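Local coordinates for N-acetylmuramoyl-L-alanine amidase domain-containing protein SAOUHSC_02979 (Staphylococcus aureus, PDB 5T1Q), which probably hydrolyses amide bonds in bacterial cell-wall peptidoglycan, this chain being the part with the glucosaminidase-like and CHAP domains, at residues A[241-246]-A[257-262]; A[81-86]-A[210-215]; A[37-42]-A[50-55]. All coordinates share one frame; numbering follows the deposited sequence.

In the fold
Contact 2 is the buried one: a loop carboxylate grips the start of helix 82-93 in the glucosaminidase-like part, with apolar side chains beside it. Contacts 1 and 3 are only partly buried and lie nearer the centre of the molecule. Contact 1 lays a loosely ordered loop on helix 253-262 of the CHAP part, mostly by van der Waals touch. Contact 3 pairs two short strands by regular backbone bonds, apolar on one side and watered at the open end. No two of the three share a helix or strand; contacts 1 and 3 come closest, about 5 Å between nearest atoms, whereas the centres of contacts 1 and 2 are 32 Å apart.

Contact 1 (A[241-246]-A[257-262]); sequences EVSDSM and VYNRMK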
loop_
_atom_site.group_PDB
_atom_site.type_symbol
_atom_site.label_atom_id
_atom_site.label_comp_id
_atom_site.label_asym_id
_atom_site.label_seq_id
_atom_site.Cartn_x
_atom_site.Cartn_y
_atom_site.Cartn_z
ATOM N N GLU A 241 0.473 10.890 4.041
ATOM C CA GLU A 241 0.475 11.201 2.613
ATOM C C GLU A 241 -0.003 12.643 2.517
ATOM O O GLU A 241 -1.106 12.975 2.951
ATOM C CB GLU A 241 -0.443 10.221 1.872
ATOM C CG GLU A 241 -0.415 10.281 0.347
ATOM C CD GLU A 241 -1.109 9.079 -0.311
ATOM O OE1 GLU A 241 -1.015 7.940 0.223
ATOM O OE2 GLU A 241 -1.721 9.260 -1.390
ATOM N N VAL A 242 0.851 13.504 1.976
ATOM C CA VAL A 242 0.575 14.934 1.922
ATOM C C VAL A 242 -0.133 15.349 0.636
ATOM O O VAL A 242 -1.306 15.737 0.646
ATOM C CB VAL A 242 1.900 15.745 2.051
ATOM C CG1 VAL A 242 1.621 17.250 2.090
ATOM C CG2 VAL A 242 2.680 15.304 3.283
ATOM N N SER A 243 0.596 15.243 -0.469
ATOM C CA SER A 243 0.107 15.697 -1.759
ATOM C C SER A 243 -0.964 14.813 -2.385
ATOM O O SER A 243 -1.183 13.665 -1.980
ATOM C CB SER A 243 1.287 15.831 -2.735
ATOM O OG SER A 243 1.934 14.583 -2.932
ATOM N N ASP A 244 -1.632 15.398 -3.372
ATOM C CA ASP A 244 -2.637 14.720 -4.168
ATOM C C ASP A 244 -1.931 14.215 -5.430
ATOM O O ASP A 244 -2.224 13.118 -5.913
ATOM C CB ASP A 244 -3.759 15.686 -4.539
ATOM C CG ASP A 244 -4.363 16.379 -3.321
ATOM O OD1 ASP A 244 -4.280 15.825 -2.200
ATOM O OD2 ASP A 244 -4.923 17.484 -3.491
ATOM N N SER A 245 -0.998 15.028 -5.947
ATOM C CA SER A 245 -0.212 14.686 -7.146
ATOM C C SER A 245 0.586 13.382 -6.957
ATOM O O SER A 245 0.847 12.956 -5.818
ATOM C CB SER A 245 0.744 15.827 -7.515
ATOM O OG SER A 245 1.735 16.016 -6.509
HETATM N N MSE A 246 0.981 12.783 -8.077
HETATM C CA MSE A 246 1.695 11.509 -8.083
HETATM C C MSE A 246 2.860 11.539 -9.036
HETATM O O MSE A 246 2.771 11.002 -10.133
HETATM C CB MSE A 246 0.674 10.479 -8.550
HETATM C CG MSE A 246 1.135 9.055 -8.266
HETATM SE SE MSE A 246 1.039 8.676 -6.337
HETATM C CE MSE A 246 -0.525 9.775 -5.862
ATOM N N VAL A 257 10.107 8.989 -0.525
ATOM C CA VAL A 257 10.979 10.113 -0.195
ATOM C C VAL A 257 10.367 11.479 -0.603
ATOM O O VAL A 257 10.476 12.463 0.134
ATOM C CB VAL A 257 12.389 9.927 -0.769
ATOM C CG1 VAL A 257 13.264 11.117 -0.418
ATOM C CG2 VAL A 257 13.019 8.630 -0.252
ATOM N N TYR A 258 9.735 11.523 -1.767
ATOM C CA TYR A 258 9.052 12.716 -2.231
ATOM C C TYR A 258 8.019 13.163 -1.195
ATOM O O TYR A 258 8.000 14.333 -0.800
ATOM C CB TYR A 258 8.379 12.453 -3.585
ATOM C CG TYR A 258 7.513 13.599 -4.090
ATOM C CD1 TYR A 258 6.167 13.702 -3.714
ATOM C CD2 TYR A 258 8.030 14.564 -4.946
ATOM C CE1 TYR A 258 5.370 14.755 -4.166
ATOM C CE2 TYR A 258 7.242 15.617 -5.403
ATOM C CZ TYR A 258 5.920 15.711 -5.004
ATOM O OH TYR A 258 5.149 16.754 -5.475
ATOM N N ASN A 259 7.181 12.221 -0.747
ATOM C CA ASN A 259 6.127 12.522 0.247
ATOM C C ASN A 259 6.663 12.840 1.628
ATOM O O ASN A 259 6.228 13.795 2.260
ATOM C CB ASN A 259 5.100 11.390 0.326
ATOM C CG ASN A 259 4.132 11.406 -0.849
ATOM O OD1 ASN A 259 4.340 10.727 -1.847
ATOM N ND2 ASN A 259 3.139 12.259 -0.777
ATOM N N ARG A 260 7.633 12.066 2.092
ATOM C CA ARG A 260 8.181 12.295 3.423
ATOM C C ARG A 260 8.819 13.669 3.508
ATOM O O ARG A 260 8.671 14.351 4.514
ATOM C CB ARG A 260 9.177 11.188 3.790
ATOM C CG ARG A 260 9.797 11.296 5.179
ATOM C CD ARG A 260 8.747 11.258 6.263
ATOM N NE ARG A 260 9.325 11.181 7.599
ATOM C CZ ARG A 260 8.622 11.195 8.725
ATOM N NH1 ARG A 260 7.294 11.309 8.694
ATOM N NH2 ARG A 260 9.248 11.113 9.895
HETATM N N MSE A 261 9.505 14.082 2.438
HETATM C CA MSE A 261 10.153 15.405 2.396
HETATM C C MSE A 261 9.120 16.506 2.494
HETATM O O MSE A 261 9.349 17.527 3.146
HETATM C CB MSE A 261 10.977 15.603 1.125
HETATM C CG MSE A 261 12.309 14.860 1.220
HETATM SE SE MSE A 261 13.323 15.076 -0.465
HETATM C CE MSE A 261 14.249 16.670 0.200
ATOM N N LYS A 262 7.986 16.319 1.826
ATOM C CA LYS A 262 6.899 17.308 1.884
ATOM C C LYS A 262 6.325 17.540 3.278
ATOM O O LYS A 262 5.896 18.638 3.567
ATOM C CB LYS A 262 5.770 16.976 0.913
ATOM C CG LYS A 262 5.922 17.677 -0.415
ATOM C CD LYS A 262 4.831 17.297 -1.399
ATOM C CE LYS A 262 4.785 18.293 -2.550
ATOM N NZ LYS A 262 6.134 18.563 -3.132
#
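Lys262 lays its aliphatic chain against Val242 and Ser243, and it is easiest to follow it outward. Lys262 CB starts 4.2 Å from Val242 CB, a loose apolar touch. The chain then runs nearly extended, and Lys262 CD passes 4.1 Å from Ser243 CB. Lys262 CE stays near the same atom, 4.3 Å from Ser243 CB. At the end the chain bends: with chi4 at 48°, Lys262 NZ turns aside and makes a weak 3.1 Å hydrogen bond to Tyr258 OH, one helical turn back. NZ thus leans back toward its own helix, and it is the methylene chain that meets the loop.

Tyr258 also faces the loop with its outer edge. Ser243 OG sits near the plane of the ring, 3.7 Å from Tyr258 CE1, while Ser245 OG approaches the phenol from an oblique direction. Within the loop, Ser243 OG also gives a weak hydrogen bond to Ser245 O. The Asn259 side chain lies beside Ser243 OG and the backbone of Val242. Val242 and Ser243 are poorly ordered, so their side-chain positions are less certain. The helix belongs to the CHAP part of the chain; in this papain-like fold the corresponding helix carries the probable cysteine nucleophile at its N-terminal end, and the loop 241-246 packs along the later turns.

Contact 2 (A[81-86]-A[210-215]); sequences YASVMI and QFDDER
Asp212 reaches over to the first turn of helix 82-93 and clasps Ser83 with both carboxylate oxygens. OD1 accepts from Ser83 N at 2.9 Å (155° at the hydrogen) and OD2 from Ser83 OG at 2.7 Å, each oxygen using its syn lone pair. The serine hydroxyl can take part because chi1 of 49° sets OG between the backbone N and the carbonyl carbon. Two bonds to one residue fix the rotation of the carboxylate, and its place at the N-terminal end of a helix would favour the charged form. Ala82 N lies only 3.0 Å from Asp212 OD1 but at a poor angle; its hydrogen goes instead to a water, 3.2 Å from Ala82 N.

Tyr81, at the N-cap position, stands across the carboxylate at about a right angle, the ring and carboxylate planes 70° apart. Asp212 OD2 lies at the ring edge, near its plane, 3.5 Å from Tyr81 CD1, while the phenol OH is bonded away to Ala175 O. On the apolar side, Ile86 and Phe211 also cross at about a right angle, Ile86 CD1 resting 3.8 Å from Phe211 CD2. Ala82 CB points at the loop and comes within 3.3 Å of Phe211 O, with Phe211 CB a little farther off.

Helix 58-78 backs this apolar pair, Ala71 against Ile86 and Ala68 against Phe211; helix 178-185 brings Tyr178 onto Tyr81 and Ser83, and Lys172 holds Asp212 O from a loop.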
loop_
_atom_site.group_PDB
_atom_site.type_symbol
_atom_site.label_atom_id
_atom_site.label_comp_id
_atom_site.label_asym_id
_atom_site.label_seq_id
_atom_site.Cartn_x
_atom_site.Cartn_y
_atom_site.Cartn_z
ATOM N N TYR A 81 -18.901 -10.592 6.194
ATOM C CA TYR A 81 -18.439 -9.595 7.167
ATOM C C TYR A 81 -18.227 -8.285 6.426
ATOM O O TYR A 81 -17.349 -8.194 5.563
ATOM C CB TYR A 81 -17.108 -9.981 7.817
ATOM C CG TYR A 81 -17.202 -10.992 8.927
ATOM C CD1 TYR A 81 -17.478 -10.589 10.242
ATOM C CD2 TYR A 81 -16.956 -12.334 8.692
ATOM C CE1 TYR A 81 -17.550 -11.513 11.277
ATOM C CE2 TYR A 81 -17.026 -13.265 9.721
ATOM C CZ TYR A 81 -17.324 -12.853 11.005
ATOM O OH TYR A 81 -17.390 -13.789 12.010
ATOM N N ALA A 82 -19.034 -7.281 6.751
ATOM C CA ALA A 82 -18.896 -5.958 6.152
ATOM C C ALA A 82 -17.502 -5.389 6.460
ATOM O O ALA A 82 -16.910 -4.668 5.653
ATOM C CB ALA A 82 -19.979 -5.030 6.687
ATOM N N SER A 83 -16.992 -5.723 7.642
ATOM C CA SER A 83 -15.668 -5.282 8.071
ATOM C C SER A 83 -14.570 -5.787 7.149
ATOM O O SER A 83 -13.657 -5.038 6.799
ATOM C CB SER A 83 -15.415 -5.752 9.501
ATOM O OG SER A 83 -15.723 -7.123 9.611
ATOM N N VAL A 84 -14.648 -7.059 6.768
ATOM C CA VAL A 84 -13.666 -7.634 5.865
ATOM C C VAL A 84 -13.814 -6.952 4.505
ATOM O O VAL A 84 -12.826 -6.547 3.904
ATOM C CB VAL A 84 -13.805 -9.175 5.765
ATOM C CG1 VAL A 84 -12.873 -9.754 4.705
ATOM C CG2 VAL A 84 -13.519 -9.820 7.115
HETATM N N MSE A 85 -15.051 -6.775 4.059
HETATM C CA MSE A 85 -15.327 -6.150 2.762
HETATM C C MSE A 85 -14.827 -4.713 2.695
HETATM O O MSE A 85 -14.225 -4.305 1.696
HETATM C CB MSE A 85 -16.833 -6.240 2.510
HETATM C CG MSE A 85 -17.281 -5.593 1.201
HETATM SE SE MSE A 85 -19.200 -5.990 0.943
HETATM C CE MSE A 85 -19.441 -5.163 -0.825
ATOM N N ILE A 86 -15.073 -3.938 3.748
ATOM C CA ILE A 86 -14.651 -2.544 3.779
ATOM C C ILE A 86 -13.116 -2.451 3.851
ATOM O O ILE A 86 -12.512 -1.584 3.218
ATOM C CB ILE A 86 -15.295 -1.773 4.950
ATOM C CG1 ILE A 86 -16.810 -1.695 4.755
ATOM C CG2 ILE A 86 -14.723 -0.364 5.029
ATOM C CD1 ILE A 86 -17.565 -1.171 5.955
ATOM N N GLN A 210 -18.204 -2.365 13.735
ATOM C CA GLN A 210 -19.437 -1.657 14.050
ATOM C C GLN A 210 -20.436 -1.715 12.874
ATOM O O GLN A 210 -21.576 -1.281 13.017
ATOM C CB GLN A 210 -19.152 -0.204 14.456
ATOM C CG GLN A 210 -18.892 0.756 13.303
ATOM C CD GLN A 210 -18.517 2.148 13.783
ATOM O OE1 GLN A 210 -19.346 3.064 13.761
ATOM N NE2 GLN A 210 -17.281 2.303 14.264
ATOM N N PHE A 211 -19.994 -2.242 11.727
ATOM C CA PHE A 211 -20.853 -2.400 10.545
ATOM C C PHE A 211 -21.226 -3.870 10.282
ATOM O O PHE A 211 -21.847 -4.180 9.262
ATOM C CB PHE A 211 -20.166 -1.805 9.307
ATOM C CG PHE A 211 -19.734 -0.372 9.485
ATOM C CD1 PHE A 211 -20.682 0.645 9.595
ATOM C CD2 PHE A 211 -18.384 -0.035 9.537
ATOM C CE1 PHE A 211 -20.291 1.962 9.759
ATOM C CE2 PHE A 211 -17.989 1.284 9.693
ATOM C CZ PHE A 211 -18.942 2.282 9.808
ATOM N N ASP A 212 -20.848 -4.764 11.198
ATOM C CA ASP A 212 -21.132 -6.191 11.061
ATOM C C ASP A 212 -22.467 -6.602 11.684
ATOM O O ASP A 212 -23.004 -7.637 11.329
ATOM C CB ASP A 212 -20.009 -7.033 11.697
ATOM C CG ASP A 212 -18.711 -6.992 10.904
ATOM O OD1 ASP A 212 -18.740 -6.617 9.712
ATOM O OD2 ASP A 212 -17.656 -7.368 11.470
ATOM N N ASP A 213 -22.991 -5.790 12.597
ATOM C CA ASP A 213 -24.230 -6.106 13.302
ATOM C C ASP A 213 -25.488 -5.755 12.509
ATOM O O ASP A 213 -25.427 -5.067 11.484
ATOM C CB ASP A 213 -24.228 -5.412 14.673
ATOM C CG ASP A 213 -23.110 -5.915 15.583
ATOM O OD1 ASP A 213 -22.621 -7.047 15.375
ATOM O OD2 ASP A 213 -22.736 -5.189 16.523
ATOM N N GLU A 214 -26.625 -6.227 13.030
ATOM C CA GLU A 214 -27.944 -6.074 12.407
ATOM C C GLU A 214 -28.298 -4.623 12.115
ATOM O O GLU A 214 -28.594 -4.270 10.972
ATOM C CB GLU A 214 -29.035 -6.708 13.293
ATOM C CG GLU A 214 -28.970 -8.233 13.429
ATOM C CD GLU A 214 -27.671 -8.762 14.043
ATOM O OE1 GLU A 214 -26.949 -7.987 14.722
ATOM O OE2 GLU A 214 -27.374 -9.966 13.842
ATOM N N ARG A 215 -28.293 -3.789 13.149
ATOM C CA ARG A 215 -28.587 -2.381 12.958
ATOM C C ARG A 215 -27.284 -1.649 12.753
ATOM O O ARG A 215 -26.308 -1.870 13.475
ATOM C CB ARG A 215 -29.372 -1.783 14.130
ATOM C CG ARG A 215 -30.708 -2.486 14.399
ATOM C CD ARG A 215 -31.770 -1.535 14.938
ATOM N NE ARG A 215 -31.305 -0.711 16.058
ATOM C CZ ARG A 215 -32.036 0.231 16.656
ATOM N NH1 ARG A 215 -31.516 0.929 17.663
ATOM N NH2 ARG A 215 -33.283 0.486 16.259
HETATM O O HOH W 1 -21.712 -8.156 8.164
#

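Contact 3 (A[37-42]-A[50-55]); sequences FETDPS and GQFNVV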
loop_
_atom_site.group_PDB
_atom_site.type_symbol
_atom_site.label_atom_id
_atom_site.label_comp_id
_atom_site.label_asym_id
_atom_site.label_seq_id
_atom_site.Cartn_x
_atom_site.Cartn_y
_atom_site.Cartn_z
ATOM N N PHE A 37 1.668 0.545 4.954
ATOM C CA PHE A 37 1.697 0.181 6.358
ATOM C C PHE A 37 3.078 0.362 6.956
ATOM O O PHE A 37 4.092 0.234 6.266
ATOM C CB PHE A 37 1.324 -1.295 6.515
ATOM C CG PHE A 37 -0.073 -1.612 6.101
ATOM C CD1 PHE A 37 -0.374 -1.852 4.774
ATOM C CD2 PHE A 37 -1.097 -1.659 7.042
ATOM C CE1 PHE A 37 -1.663 -2.126 4.385
ATOM C CE2 PHE A 37 -2.390 -1.943 6.659
ATOM C CZ PHE A 37 -2.676 -2.170 5.329
ATOM N N GLU A 38 3.103 0.619 8.257
ATOM C CA GLU A 38 4.357 0.743 8.991
ATOM C C GLU A 38 4.326 -0.325 10.080
ATOM O O GLU A 38 3.248 -0.806 10.460
ATOM C CB GLU A 38 4.476 2.160 9.544
ATOM C CG GLU A 38 5.911 2.650 9.705
ATOM C CD GLU A 38 6.027 4.161 9.694
ATOM O OE1 GLU A 38 5.050 4.839 9.316
ATOM O OE2 GLU A 38 7.109 4.679 10.043
ATOM N N THR A 39 5.502 -0.748 10.539
ATOM C CA THR A 39 5.584 -1.733 11.622
ATOM C C THR A 39 5.115 -1.098 12.923
ATOM O O THR A 39 5.492 0.024 13.239
ATOM C CB THR A 39 7.009 -2.289 11.820
ATOM O OG1 THR A 39 7.964 -1.218 11.711
ATOM C CG2 THR A 39 7.319 -3.361 10.775
ATOM N N ASP A 40 4.269 -1.821 13.652
ATOM C CA ASP A 40 3.731 -1.367 14.937
ATOM C C ASP A 40 4.877 -1.159 15.928
ATOM O O ASP A 40 5.608 -2.107 16.199
ATOM C CB ASP A 40 2.759 -2.441 15.464
ATOM C CG ASP A 40 2.107 -2.081 16.795
ATOM O OD1 ASP A 40 2.284 -0.961 17.313
ATOM O OD2 ASP A 40 1.394 -2.953 17.326
ATOM N N PRO A 41 5.058 0.081 16.444
ATOM C CA PRO A 41 6.151 0.323 17.405
ATOM C C PRO A 41 6.042 -0.441 18.742
ATOM O O PRO A 41 7.039 -0.548 19.451
ATOM C CB PRO A 41 6.101 1.847 17.650
ATOM C CG PRO A 41 4.761 2.287 17.195
ATOM C CD PRO A 41 4.305 1.317 16.138
ATOM N N SER A 42 4.859 -0.955 19.086
ATOM C CA SER A 42 4.691 -1.711 20.347
ATOM C C SER A 42 5.504 -2.999 20.354
ATOM O O SER A 42 5.521 -3.737 19.366
ATOM C CB SER A 42 3.225 -2.058 20.601
ATOM O OG SER A 42 2.484 -0.891 20.878
ATOM N N GLY A 50 3.790 -9.813 15.947
ATOM C CA GLY A 50 3.849 -8.402 15.549
ATOM C C GLY A 50 2.709 -7.970 14.629
ATOM O O GLY A 50 2.201 -8.767 13.836
ATOM N N GLN A 51 2.317 -6.702 14.743
ATOM C CA GLN A 51 1.235 -6.133 13.949
ATOM C C GLN A 51 1.741 -5.004 13.047
ATOM O O GLN A 51 2.895 -4.563 13.147
ATOM C CB GLN A 51 0.153 -5.563 14.873
ATOM C CG GLN A 51 -0.378 -6.502 15.956
ATOM C CD GLN A 51 -1.284 -7.604 15.434
ATOM O OE1 GLN A 51 -1.305 -7.919 14.239
ATOM N NE2 GLN A 51 -2.051 -8.204 16.347
ATOM N N PHE A 52 0.856 -4.549 12.161
ATOM C CA PHE A 52 1.135 -3.414 11.294
ATOM C C PHE A 52 0.191 -2.287 11.638
ATOM O O PHE A 52 -0.933 -2.513 12.064
ATOM C CB PHE A 52 0.986 -3.785 9.813
ATOM C CG PHE A 52 2.056 -4.703 9.320
ATOM C CD1 PHE A 52 3.358 -4.251 9.193
ATOM C CD2 PHE A 52 1.774 -6.016 8.990
ATOM C CE1 PHE A 52 4.372 -5.091 8.757
ATOM C CE2 PHE A 52 2.782 -6.863 8.549
ATOM C CZ PHE A 52 4.082 -6.398 8.430
ATOM N N ASN A 53 0.675 -1.067 11.496
ATOM C CA ASN A 53 -0.148 0.103 11.695
ATOM C C ASN A 53 -0.447 0.679 10.348
ATOM O O ASN A 53 0.431 0.764 9.490
ATOM C CB ASN A 53 0.555 1.160 12.534
ATOM C CG ASN A 53 0.594 0.806 14.001
ATOM O OD1 ASN A 53 0.102 -0.243 14.416
ATOM N ND2 ASN A 53 1.148 1.698 14.800
ATOM N N VAL A 54 -1.697 1.082 10.181
ATOM C CA VAL A 54 -2.140 1.745 8.972
ATOM C C VAL A 54 -1.608 3.174 9.013
ATOM O O VAL A 54 -1.272 3.705 10.090
ATOM C CB VAL A 54 -3.694 1.811 8.882
ATOM C CG1 VAL A 54 -4.314 0.440 9.109
ATOM C CG2 VAL A 54 -4.274 2.811 9.883
ATOM N N VAL A 55 -1.509 3.787 7.843
ATOM C CA VAL A 55 -1.152 5.195 7.758
ATOM C C VAL A 55 -2.501 5.904 7.895
ATOM O O VAL A 55 -3.323 5.844 6.989
ATOM C CB VAL A 55 -0.479 5.546 6.424
ATOM C CG1 VAL A 55 -0.265 7.052 6.317
ATOM C CG2 VAL A 55 0.842 4.801 6.284
HETATM O O HOH W 2 2.942 -5.538 17.543
HETATM O O HOH W 3 0.653 1.157 17.949
#
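Glu38 and Asn53 form the regular centre of this antiparallel pairing. Glu38 N gives its hydrogen to Asn53 O at 2.9 Å, and Asn53 N returns one to Glu38 O at 2.8 Å, both bonds close to straight. The same Glu38 O lies near the plane of the Phe52 ring, at its edge, and is also approached by the CA-H of Phe52.

The tight part lies on the face that carries Phe37 and Val54. The Phe37 ring reaches beside the neighbouring strand, with CE2 3.9 Å from Val54 CG1 and CD2 near the CB of Phe52. Helix 195-205 closes over this side, Lys198 on Phe37 and Ser201 and His205 on Val54. The two strands form a hairpin at one edge of a mixed sheet: 52-54 is outermost, and 37-39 lies between it and strand 339-345, whose Ile340 bonds to the Phe37 backbone. Residues from early in the chain thus extend the sheet of the CHAP part, while the helix on top comes from the glucosaminidase-like part. On the other face Glu38 sends its carboxylate to His342.

Toward residues 40-42 the pairing opens. Asp40 N still reaches Gln51 O at 3.1 Å, but the donor is tilted 34° out of the carbonyl plane. Asp40 CG stands anti to the backbone N (chi1 -179°); its side chain and that of Gln51 lie side by side, pointing the same way. Asp40 OD1 accepts from Ser42 N at 3.1 Å in an Asx turn, the N-H coming from above the carboxylate plane. Two waters also bridge the segments here. One donates to Asp40 OD1 at 2.7 Å and accepts from Asn53 ND2 at 3.2 Å. A second sits 3.0 Å from Asp40 OD2 and accepts from Gln51 N.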